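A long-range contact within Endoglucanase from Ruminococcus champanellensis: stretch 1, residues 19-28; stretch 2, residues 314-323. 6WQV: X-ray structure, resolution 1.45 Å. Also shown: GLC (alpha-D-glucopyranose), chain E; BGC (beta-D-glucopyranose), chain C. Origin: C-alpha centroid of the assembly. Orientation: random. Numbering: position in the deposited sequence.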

ATOM      1  N   LEU A  19      12.696  10.913   4.692  1.00 14.80           N
ATOM      2  CA  LEU A  19      12.422  10.109   3.512  1.00 16.15           C
ATOM      3  C   LEU A  19      11.123  10.550   2.856  1.00 14.61           C
ATOM      4  O   LEU A  19      11.062  10.713   1.629  1.00 14.35           O
ATOM      5  CB  LEU A  19      12.374   8.634   3.909  1.00 18.42           C
ATOM      6  CG  LEU A  19      12.245   7.601   2.801  1.00 22.31           C
ATOM      7  CD1 LEU A  19      12.523   6.197   3.316  1.00 22.03           C
ATOM      8  CD2 LEU A  19      10.854   7.645   2.196  1.00 29.84           C
ATOM      9  N   LEU A  20      10.080  10.775   3.655  1.00 13.79           N
ATOM     10  CA  LEU A  20       8.807  11.217   3.096  1.00 13.81           C
ATOM     11  C   LEU A  20       8.940  12.558   2.387  1.00 15.24           C
ATOM     12  O   LEU A  20       8.202  12.826   1.429  1.00 16.61           O
ATOM     13  CB  LEU A  20       7.737  11.270   4.192  1.00 13.53           C
ATOM     14  CG  LEU A  20       7.300   9.898   4.707  1.00 13.32           C
ATOM     15  CD1 LEU A  20       6.536  10.055   6.028  1.00 15.93           C
ATOM     16  CD2 LEU A  20       6.471   9.131   3.693  1.00 14.40           C
ATOM     17  N   ASP A  21       9.868  13.413   2.821  1.00 13.72           N
ATOM     18  CA  ASP A  21      10.066  14.700   2.162  1.00 15.94           C
ATOM     19  C   ASP A  21      10.781  14.568   0.824  1.00 17.09           C
ATOM     20  O   ASP A  21      10.785  15.523   0.041  1.00 19.76           O
ATOM     21  CB  ASP A  21      10.812  15.674   3.070  1.00 19.97           C
ATOM     22  CG  ASP A  21       9.903  16.285   4.122  1.00 26.70           C
ATOM     23  OD1 ASP A  21       8.661  16.230   3.956  1.00 27.62           O
ATOM     24  OD2 ASP A  21      10.430  16.822   5.117  1.00 29.96           O
ATOM     25  N   GLU A  22      11.374  13.413   0.543  1.00 14.15           N
ATOM     26  CA  GLU A  22      11.931  13.148  -0.777  1.00 15.00           C
ATOM     27  C   GLU A  22      10.913  12.559  -1.740  1.00 16.18           C
ATOM     28  O   GLU A  22      11.107  12.655  -2.956  1.00 17.86           O
ATOM     29  CB  GLU A  22      13.122  12.202  -0.657  1.00 17.69           C
ATOM     30  CG  GLU A  22      14.173  12.734   0.279  1.00 22.03           C
ATOM     31  CD  GLU A  22      15.555  12.245  -0.062  1.00 29.57           C
ATOM     32  OE1 GLU A  22      15.658  11.219  -0.765  1.00 31.13           O
ATOM     33  OE2 GLU A  22      16.536  12.890   0.365  1.00 31.97           O
ATOM     34  N   ILE A  23       9.848  11.940  -1.230  1.00 13.70           N
ATOM     35  CA  ILE A  23       8.766  11.455  -2.077  1.00 14.36           C
ATOM     36  C   ILE A  23       7.982  12.643  -2.621  1.00 15.45           C
ATOM     37  O   ILE A  23       7.738  13.627  -1.913  1.00 16.83           O
ATOM     38  CB  ILE A  23       7.880  10.494  -1.260  1.00 13.18           C
ATOM     39  CG1 ILE A  23       8.682   9.234  -0.916  1.00 12.73           C
ATOM     40  CG2 ILE A  23       6.607  10.181  -2.001  1.00 13.94           C
ATOM     41  CD1 ILE A  23       7.936   8.178  -0.121  1.00 15.67           C
ATOM     42  N   THR A  24       7.615  12.573  -3.904  1.00 13.32           N
ATOM     43  CA  THR A  24       6.756  13.591  -4.510  1.00 14.63           C
ATOM     44  C   THR A  24       5.314  13.085  -4.499  1.00 14.76           C
ATOM     45  O   THR A  24       4.496  13.539  -3.692  1.00 13.98           O
ATOM     46  CB  THR A  24       7.234  13.938  -5.925  1.00 16.46           C
ATOM     47  OG1 THR A  24       7.366  12.750  -6.711  1.00 15.91           O
ATOM     48  CG2 THR A  24       8.583  14.675  -5.880  1.00 18.10           C
ATOM     49  N   ILE A  25       5.018  12.130  -5.376  1.00 12.70           N
ATOM     50  CA  ILE A  25       3.714  11.474  -5.478  1.00 11.02           C
ATOM     51  C   ILE A  25       3.992  10.056  -5.954  1.00 11.21           C
ATOM     52  O   ILE A  25       4.967   9.806  -6.671  1.00 12.01           O
ATOM     53  CB  ILE A  25       2.775  12.267  -6.418  1.00 11.61           C
ATOM     54  CG1 ILE A  25       1.376  11.641  -6.455  1.00 11.85           C
ATOM     55  CG2 ILE A  25       3.384  12.364  -7.816  1.00 13.24           C
ATOM     56  CD1 ILE A  25       0.367  12.433  -7.278  1.00 15.43           C
ATOM     57  N   GLY A  26       3.163   9.102  -5.514  1.00 10.13           N
ATOM     58  CA  GLY A  26       3.392   7.703  -5.800  1.00 11.02           C
ATOM     59  C   GLY A  26       2.275   7.046  -6.610  1.00  9.23           C
ATOM     60  O   GLY A  26       1.172   7.586  -6.753  1.00 10.21           O
ATOM     61  N   TRP A  27       2.574   5.837  -7.086  1.00  9.97           N
ATOM     62  CA  TRP A  27       1.704   5.049  -7.954  1.00  9.32           C
ATOM     63  C   TRP A  27       1.783   3.593  -7.528  1.00  8.66           C
ATOM     64  O   TRP A  27       2.880   3.068  -7.284  1.00  9.64           O
ATOM     65  CB  TRP A  27       2.196   5.208  -9.395  1.00  9.11           C
ATOM     66  CG  TRP A  27       1.438   4.553 -10.504  1.00  9.86           C
ATOM     67  CD1 TRP A  27       0.406   5.092 -11.219  1.00 10.90           C
ATOM     68  CD2 TRP A  27       1.703   3.268 -11.078  1.00  9.72           C
ATOM     69  NE1 TRP A  27       0.010   4.215 -12.213  1.00 10.09           N
ATOM     70  CE2 TRP A  27       0.783   3.088 -12.135  1.00  8.64           C
ATOM     71  CE3 TRP A  27       2.619   2.245 -10.799  1.00 10.83           C
ATOM     72  CZ2 TRP A  27       0.753   1.919 -12.906  1.00 10.02           C
ATOM     73  CZ3 TRP A  27       2.595   1.090 -11.577  1.00  9.44           C
ATOM     74  CH2 TRP A  27       1.666   0.942 -12.618  1.00 10.30           C
ATOM     75  N   ASN A  28       0.611   2.958  -7.402  1.00  8.75           N
ATOM     76  CA  ASN A  28       0.516   1.541  -7.060  1.00  9.31           C
ATOM     77  C   ASN A  28       0.417   0.706  -8.333  1.00  9.20           C
ATOM     78  O   ASN A  28      -0.409   0.997  -9.204  1.00 10.32           O
ATOM     79  CB  ASN A  28      -0.765   1.224  -6.269  1.00  9.56           C
ATOM     80  CG  ASN A  28      -0.676   1.536  -4.790  1.00  8.73           C
ATOM     81  OD1 ASN A  28      -0.199   0.728  -3.993  1.00 10.64           O
ATOM     82  ND2 ASN A  28      -1.181   2.695  -4.413  1.00 11.04           N
TER
HETATM   83  C1  GLC E   1      -7.907  -1.421  -0.684  1.00 19.28           C
HETATM   84  C2  GLC E   1      -7.062  -2.536  -1.270  1.00 13.23           C
HETATM   85  C3  GLC E   1      -6.952  -2.677  -2.727  1.00 11.80           C
HETATM   86  C4  GLC E   1      -8.303  -2.508  -3.382  1.00 11.97           C
HETATM   87  C5  GLC E   1      -8.774  -1.113  -3.049  1.00 14.21           C
HETATM   88  C6  GLC E   1     -10.019  -0.667  -3.798  1.00 14.02           C
HETATM   89  O1  GLC E   1      -7.273  -0.243  -0.402  1.00 19.54           O
HETATM   90  O2  GLC E   1      -5.756  -2.461  -0.621  1.00 13.78           O
HETATM   91  O3  GLC E   1      -6.429  -4.032  -2.991  1.00 11.71           O
HETATM   92  O4  GLC E   1      -8.170  -2.719  -4.791  1.00 12.33           O
HETATM   93  O5  GLC E   1      -9.072  -1.047  -1.597  1.00 16.68           O
HETATM   94  O6  GLC E   1     -11.096  -1.435  -3.479  1.00 16.40           O
HETATM   95  C2  BGC C   2      -9.269  -3.410  -6.767  1.00 12.32           C
HETATM   96  C3  BGC C   2     -10.303  -4.345  -7.305  1.00 12.77           C
HETATM   97  C4  BGC C   2     -10.101  -5.761  -6.829  1.00 14.81           C
HETATM   98  C5  BGC C   2     -10.029  -5.829  -5.319  1.00 14.28           C
HETATM   99  C6  BGC C   2      -9.671  -7.165  -4.751  1.00 14.02           C
HETATM  100  C1  BGC C   2      -9.198  -3.471  -5.248  1.00 13.71           C
HETATM  101  O2  BGC C   2      -9.551  -2.050  -7.179  1.00 13.21           O
HETATM  102  O3  BGC C   2     -10.253  -4.302  -8.776  1.00 14.48           O
HETATM  103  O4  BGC C   2     -11.264  -6.588  -7.207  1.00 17.94           O
HETATM  104  O5  BGC C   2      -8.980  -4.888  -4.836  1.00 13.62           O
HETATM  105  O6  BGC C   2      -9.833  -7.143  -3.329  1.00 19.75           O
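Stretch 2 (314-323) YNIRCIWWDN

Stretch 1 leaves a helix at its N-terminal end, passes through a short loop and becomes a strand that includes residues 26-28. Stretch 2 starts just after a helix: Tyr314 is the first residue to leave helical phi/psi, Asn315 follows in a left-handed conformation (58/44), and the chain then extends into a strand that includes residues 319-321. The two strands run parallel, their N-to-C directions 28° apart with a signed crossing angle of -28° and a closest axial approach of 4.2 Å. In register, Gly26 lies beside Ile319 and Trp27 beside Trp320, with Asn28 CA and Trp321 CA 5.0 Å apart.

The backbone ladder follows the parallel rule, in which one residue reaches two partners on the neighboring strand. Gly26 N donates to Cys318 O (2.9 Å), and Gly26 O accepts from Trp320 N (2.9 Å). Two residues on, Asn28 N donates to Trp320 O (2.8 Å), but the return bond from Asp322 N to Asn28 O stretches to 3.5 Å and is weak. Just before the ladder, water 2 joins the two stretches, donating to Thr24 O (2.8 Å) and accepting from Cys318 N (2.9 Å).

Glycine at position 26 suits the close approach to Ile319: an ideal CB there would stand 2.9 Å from Ile319 CG1, a clash. Ile319 and Asn28 share a face of the sheet, and Asn28 ND2 lies 3.3 Å from Ile319 CG2. The same amide nitrogen donates to Trp320 O at 3.1 Å, so that carbonyl receives both the backbone and the side chain of Asn28. Trp27 and Trp320 point to the other face. The Trp27 indole reaches along stretch 2, where NE1, on the edge of the ring, donates to Asp322 OD2 at 2.8 Å, a side-chain tie two residues beyond Trp320, its register partner.

Before the strands pair, Arg317 carries much of the contact. Its CB points toward stretch 1, and its folded side chain brings CD to 3.1 Å from Ile23 O and 3.8 Å from Ile23 CG2. Arg317 NH1 donates to Leu20 O (3.0 Å) and forms a long salt bridge with Asp21 OD1 (3.6 Å), both at the guanidinium edge. Within stretch 2, Arg317 NH2 donates to Asn315 OD1 (2.9 Å), helping to hold the guanidinium in place. At the far end, Trp321 NE1 donates to BGC O2 (3.1 Å), with GLC C3 over one face of its ring, in keeping with a glucan-cleaving enzyme.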

ATOM      1  N   TYR A 314      -0.924  19.517   4.418  1.00 14.71           N
ATOM      2  CA  TYR A 314      -0.701  18.825   5.685  1.00 15.03           C
ATOM      3  C   TYR A 314       0.562  17.972   5.653  1.00 15.09           C
ATOM      4  O   TYR A 314       0.776  17.156   6.556  1.00 16.24           O
ATOM      5  CB  TYR A 314      -1.918  17.963   6.067  1.00 15.76           C
ATOM      6  CG  TYR A 314      -3.140  18.787   6.415  1.00 14.97           C
ATOM      7  CD1 TYR A 314      -3.124  19.673   7.484  1.00 14.98           C
ATOM      8  CD2 TYR A 314      -4.302  18.690   5.658  1.00 14.89           C
ATOM      9  CE1 TYR A 314      -4.236  20.447   7.793  1.00 15.70           C
ATOM     10  CE2 TYR A 314      -5.423  19.462   5.962  1.00 15.02           C
ATOM     11  CZ  TYR A 314      -5.380  20.328   7.029  1.00 14.69           C
ATOM     12  OH  TYR A 314      -6.474  21.102   7.364  1.00 17.13           O
ATOM     13  N   ASN A 315       1.394  18.129   4.622  1.00 14.21           N
ATOM     14  CA  ASN A 315       2.634  17.365   4.465  1.00 13.82           C
ATOM     15  C   ASN A 315       2.380  15.855   4.443  1.00 13.59           C
ATOM     16  O   ASN A 315       3.124  15.076   5.041  1.00 17.03           O
ATOM     17  CB  ASN A 315       3.683  17.744   5.517  1.00 20.37           C
ATOM     18  CG  ASN A 315       5.106  17.396   5.084  1.00 26.32           C
ATOM     19  OD1 ASN A 315       5.416  17.361   3.892  1.00 26.01           O
ATOM     20  ND2 ASN A 315       5.974  17.139   6.057  1.00 32.96           N
ATOM     21  N   ILE A 316       1.350  15.431   3.712  1.00 12.15           N
ATOM     22  CA  ILE A 316       0.995  14.019   3.582  1.00 11.50           C
ATOM     23  C   ILE A 316       1.179  13.606   2.125  1.00 12.11           C
ATOM     24  O   ILE A 316       0.478  14.113   1.242  1.00 13.37           O
ATOM     25  CB  ILE A 316      -0.441  13.732   4.030  1.00 13.22           C
ATOM     26  CG1 ILE A 316      -0.634  14.112   5.497  1.00 15.06           C
ATOM     27  CG2 ILE A 316      -0.754  12.254   3.827  1.00 14.02           C
ATOM     28  CD1 ILE A 316      -2.067  14.049   5.957  1.00 18.66           C
ATOM     29  N   ARG A 317       2.103  12.675   1.883  1.00 10.96           N
ATOM     30  CA  ARG A 317       2.300  12.142   0.542  1.00  9.99           C
ATOM     31  C   ARG A 317       1.174  11.184   0.187  1.00 10.57           C
ATOM     32  O   ARG A 317       0.599  10.515   1.056  1.00 11.01           O
ATOM     33  CB  ARG A 317       3.611  11.358   0.469  1.00 11.08           C
ATOM     34  CG  ARG A 317       4.872  12.116   0.805  1.00 14.34           C
ATOM     35  CD  ARG A 317       5.166  13.193  -0.211  1.00 16.07           C
ATOM     36  NE  ARG A 317       4.504  14.429   0.174  1.00 19.24           N
ATOM     37  CZ  ARG A 317       4.971  15.274   1.089  1.00 19.01           C
ATOM     38  NH1 ARG A 317       6.109  15.025   1.718  1.00 19.84           N
ATOM     39  NH2 ARG A 317       4.284  16.366   1.375  1.00 19.43           N
ATOM     40  N   CYS A 318       0.876  11.094  -1.115  1.00 11.74           N
ATOM     41  CA  CYS A 318      -0.233  10.297  -1.626  1.00 11.67           C
ATOM     42  C   CYS A 318       0.226   9.348  -2.723  1.00 10.32           C
ATOM     43  O   CYS A 318       1.096   9.696  -3.528  1.00 11.27           O
ATOM     44  CB  CYS A 318      -1.311  11.223  -2.212  1.00 11.11           C
ATOM     45  SG  CYS A 318      -2.010  12.385  -1.015  1.00 12.12           S
ATOM     46  N   ILE A 319      -0.398   8.166  -2.780  1.00 11.25           N
ATOM     47  CA  ILE A 319      -0.053   7.115  -3.744  1.00 10.44           C
ATOM     48  C   ILE A 319      -1.332   6.639  -4.433  1.00 10.58           C
ATOM     49  O   ILE A 319      -2.191   6.014  -3.805  1.00 10.41           O
ATOM     50  CB  ILE A 319       0.687   5.939  -3.079  1.00  9.10           C
ATOM     51  CG1 ILE A 319       1.848   6.443  -2.220  1.00 10.65           C
ATOM     52  CG2 ILE A 319       1.194   4.970  -4.138  1.00 10.66           C
ATOM     53  CD1 ILE A 319       2.761   5.335  -1.677  1.00 11.35           C
ATOM     54  N   TRP A 320      -1.432   6.900  -5.740  1.00  9.98           N
ATOM     55  CA  TRP A 320      -2.624   6.542  -6.507  1.00 10.79           C
ATOM     56  C   TRP A 320      -2.726   5.025  -6.661  1.00  8.98           C
ATOM     57  O   TRP A 320      -1.730   4.348  -6.921  1.00 10.45           O
ATOM     58  CB  TRP A 320      -2.570   7.204  -7.907  1.00 11.11           C
ATOM     59  CG  TRP A 320      -3.759   6.836  -8.775  1.00 11.15           C
ATOM     60  CD1 TRP A 320      -3.903   5.718  -9.549  1.00 13.42           C
ATOM     61  CD2 TRP A 320      -4.978   7.574  -8.912  1.00 11.81           C
ATOM     62  NE1 TRP A 320      -5.142   5.710 -10.151  1.00 13.14           N
ATOM     63  CE2 TRP A 320      -5.813   6.845  -9.790  1.00 11.65           C
ATOM     64  CE3 TRP A 320      -5.437   8.782  -8.391  1.00 11.69           C
ATOM     65  CZ2 TRP A 320      -7.085   7.288 -10.139  1.00 13.03           C
ATOM     66  CZ3 TRP A 320      -6.693   9.222  -8.742  1.00 13.30           C
ATOM     67  CH2 TRP A 320      -7.504   8.475  -9.610  1.00 13.77           C
ATOM     68  N   TRP A 321      -3.940   4.489  -6.543  1.00  9.02           N
ATOM     69  CA  TRP A 321      -4.195   3.067  -6.769  1.00  9.26           C
ATOM     70  C   TRP A 321      -4.552   2.851  -8.240  1.00  9.70           C
ATOM     71  O   TRP A 321      -5.643   3.228  -8.669  1.00 12.09           O
ATOM     72  CB  TRP A 321      -5.328   2.576  -5.871  1.00 10.75           C
ATOM     73  CG  TRP A 321      -5.689   1.155  -6.117  1.00  9.79           C
ATOM     74  CD1 TRP A 321      -6.796   0.677  -6.758  1.00 10.69           C
ATOM     75  CD2 TRP A 321      -4.931   0.008  -5.728  1.00  9.09           C
ATOM     76  NE1 TRP A 321      -6.770  -0.693  -6.801  1.00 10.96           N
ATOM     77  CE2 TRP A 321      -5.636  -1.134  -6.169  1.00  8.41           C
ATOM     78  CE3 TRP A 321      -3.725  -0.172  -5.045  1.00  9.04           C
ATOM     79  CZ2 TRP A 321      -5.166  -2.420  -5.957  1.00 10.03           C
ATOM     80  CZ3 TRP A 321      -3.263  -1.451  -4.830  1.00  9.09           C
ATOM     81  CH2 TRP A 321      -3.984  -2.565  -5.278  1.00  9.82           C
ATOM     82  N   ASP A 322      -3.645   2.243  -9.017  1.00 10.36           N
ATOM     83  CA  ASP A 322      -3.850   2.048 -10.458  1.00  9.92           C
ATOM     84  C   ASP A 322      -4.012   0.556 -10.742  1.00 10.66           C
ATOM     85  O   ASP A 322      -3.029  -0.196 -10.760  1.00 11.58           O
ATOM     86  CB  ASP A 322      -2.690   2.630 -11.269  1.00 10.27           C
ATOM     87  CG  ASP A 322      -3.022   2.768 -12.739  1.00 11.57           C
ATOM     88  OD1 ASP A 322      -3.855   1.982 -13.226  1.00 12.06           O
ATOM     89  OD2 ASP A 322      -2.430   3.650 -13.400  1.00 11.87           O
ATOM     90  N   ASN A 323      -5.249   0.127 -10.992  1.00 10.28           N
ATOM     91  CA  ASN A 323      -5.518  -1.268 -11.298  1.00 10.57           C
ATOM     92  C   ASN A 323      -5.706  -1.531 -12.786  1.00 12.10           C
ATOM     93  O   ASN A 323      -6.194  -2.601 -13.159  1.00 12.85           O
ATOM     94  CB  ASN A 323      -6.723  -1.794 -10.508  1.00 11.89           C
ATOM     95  CG  ASN A 323      -8.026  -1.157 -10.921  1.00 12.93           C
ATOM     96  OD1 ASN A 323      -8.065  -0.246 -11.759  1.00 11.50           O
ATOM     97  ND2 ASN A 323      -9.119  -1.642 -10.343  1.00 13.13           N
TER
HETATM   98  O   HOH W   1       7.815  14.375   5.991  1.00 23.16           O
HETATM   99  O   HOH W   2       1.872  13.276  -2.802  1.00 13.38           O